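Local coordinates for protein inositol 2-dehydrogenase (Sinorhizobium meliloti, PDB 4HKT) that oxidises myo-inositol to scyllo-inosose with NAD(+), the first step of myo-inositol degradation, at residues D210-V214 / I226-R230. Sequence-based numbering, arbitrary orientation.
Sequences DSVSV and ISNSR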
loop_
_atom_site.group_PDB
_atom_site.type_symbol
_atom_site.label_atom_id
_atom_site.label_comp_id
_atom_site.label_asym_id
_atom_site.label_seq_id
_atom_site.Cartn_x
_atom_site.Cartn_y
_atom_site.Cartn_z
ATOM N N ASP B 210 19.889 -10.792 -21.852
ATOM C CA ASP B 210 19.504 -9.707 -20.940
ATOM C C ASP B 210 18.185 -9.862 -20.192
ATOM O O ASP B 210 17.851 -9.021 -19.346
ATOM C CB ASP B 210 19.555 -8.358 -21.673
ATOM C CG ASP B 210 18.525 -8.252 -22.799
ATOM O OD1 ASP B 210 17.374 -8.797 -22.675
ATOM O OD2 ASP B 210 18.881 -7.598 -23.829
ATOM N N SER B 211 17.441 -10.919 -20.492
ATOM C CA SER B 211 16.131 -11.181 -19.921
ATOM C C SER B 211 15.985 -12.702 -19.760
ATOM O O SER B 211 16.030 -13.452 -20.755
ATOM C CB SER B 211 15.039 -10.674 -20.856
ATOM O OG SER B 211 15.216 -9.295 -21.138
ATOM N N VAL B 212 15.855 -13.170 -18.500
ATOM C CA VAL B 212 15.925 -14.602 -18.221
ATOM C C VAL B 212 14.897 -14.977 -17.159
ATOM O O VAL B 212 14.544 -14.168 -16.286
ATOM C CB VAL B 212 17.335 -15.079 -17.778
ATOM C CG1 VAL B 212 18.379 -14.775 -18.827
ATOM C CG2 VAL B 212 17.781 -14.446 -16.478
ATOM N N SER B 213 14.474 -16.226 -17.225
ATOM C CA SER B 213 13.499 -16.803 -16.327
ATOM C C SER B 213 14.042 -18.187 -15.944
ATOM O O SER B 213 14.556 -18.924 -16.798
ATOM C CB SER B 213 12.175 -16.982 -17.022
ATOM O OG SER B 213 11.659 -15.799 -17.565
ATOM N N VAL B 214 13.965 -18.523 -14.656
ATOM C CA VAL B 214 14.504 -19.802 -14.160
ATOM C C VAL B 214 13.518 -20.456 -13.191
ATOM O O VAL B 214 12.864 -19.771 -12.470
ATOM C CB VAL B 214 15.832 -19.616 -13.440
ATOM C CG1 VAL B 214 16.441 -20.972 -13.121
ATOM C CG2 VAL B 214 16.823 -18.833 -14.276
ATOM N N ILE B 226 12.552 -17.602 -10.708
ATOM C CA ILE B 226 13.373 -16.410 -10.675
ATOM C C ILE B 226 13.167 -15.704 -12.013
ATOM O O ILE B 226 13.240 -16.321 -13.083
ATOM C CB ILE B 226 14.862 -16.713 -10.531
ATOM C CG1 ILE B 226 15.187 -17.325 -9.197
ATOM C CG2 ILE B 226 15.684 -15.438 -10.760
ATOM C CD1 ILE B 226 16.462 -18.137 -9.278
ATOM N N SER B 227 12.931 -14.408 -11.935
ATOM C CA SER B 227 12.818 -13.523 -13.115
ATOM C C SER B 227 13.904 -12.427 -13.039
ATOM O O SER B 227 14.027 -11.769 -12.013
ATOM C CB SER B 227 11.451 -12.855 -13.034
ATOM O OG SER B 227 11.179 -12.013 -14.102
ATOM N N ASN B 228 14.670 -12.226 -14.108
ATOM C CA ASN B 228 15.712 -11.183 -14.128
ATOM C C ASN B 228 15.567 -10.392 -15.402
ATOM O O ASN B 228 15.399 -10.984 -16.463
ATOM C CB ASN B 228 17.104 -11.772 -14.225
ATOM C CG ASN B 228 17.682 -12.315 -12.939
ATOM O OD1 ASN B 228 18.827 -12.789 -12.974
ATOM N ND2 ASN B 228 16.990 -12.226 -11.823
ATOM N N SER B 229 15.737 -9.070 -15.302
ATOM C CA SER B 229 15.865 -8.182 -16.444
ATOM C C SER B 229 17.017 -7.201 -16.180
ATOM O O SER B 229 17.199 -6.688 -15.066
ATOM C CB SER B 229 14.588 -7.386 -16.716
ATOM O OG SER B 229 14.805 -6.429 -17.791
ATOM N N ARG B 230 17.811 -6.975 -17.206
ATOM C CA ARG B 230 18.892 -6.032 -17.080
ATOM C C ARG B 230 18.476 -4.556 -16.972
ATOM O O ARG B 230 19.334 -3.731 -16.679
ATOM C CB ARG B 230 19.865 -6.187 -18.248
ATOM C CG ARG B 230 20.880 -7.313 -18.105
ATOM C CD ARG B 230 21.737 -7.174 -16.862
ATOM N NE ARG B 230 22.914 -8.014 -16.916
ATOM C CZ ARG B 230 23.816 -8.114 -15.957
ATOM N NH1 ARG B 230 23.692 -7.396 -14.852
ATOM N NH2 ARG B 230 24.855 -8.933 -16.103
HETATM O O HOH W 1 13.511 -7.646 -19.737
#
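Val212 and Asn228 form an antiparallel hydrogen-bonded pair. Val212 N donates a hydrogen bond to Asn228 O at 3.0 Å, and Asn228 N donates one back to Val212 O at 2.9 Å. Val214 and Ile226 are joined by the same two-way exchange. Beyond the strand ends, Arg230 N bonds to Asp210 O at 3.0 Å.

Apolar contact lies on the face of Val212, Val214, Ile226 and Asn228, which helix 168-184 covers. Val212 CG2 sits 3.6 Å from Asn228 CB. Val214 CB and Ile226 CB are 4.2 Å apart.

Strands 211-218 and 223-229 make a beta hairpin in the mixed sheet of the C-terminal domain of this Gfo/Idh/MocA family member. On its other edge, strand 211-218 starts with a classic beta bulge, where Asp210 and Ser211 lie opposite Ala196 of strand 188-196.

With CG anti to the carbonyl carbon (chi1 -79°), the Asn228 amide lies back over its own strand, and ND2 reaches Ser227 O at 3.0 Å from above the carbonyl plane. ND2 also bonds Asp176, and OD1 bonds Thr173. A leucine at Asn228 would probably leave Thr173 and Asp176 without these amide partners. On the other face, a water O lies 2.8 Å from Ser211 OG and 2.6 Å from Ser229 OG and bridges them, while Ser213 OG bonds Gln223 of the second subunit.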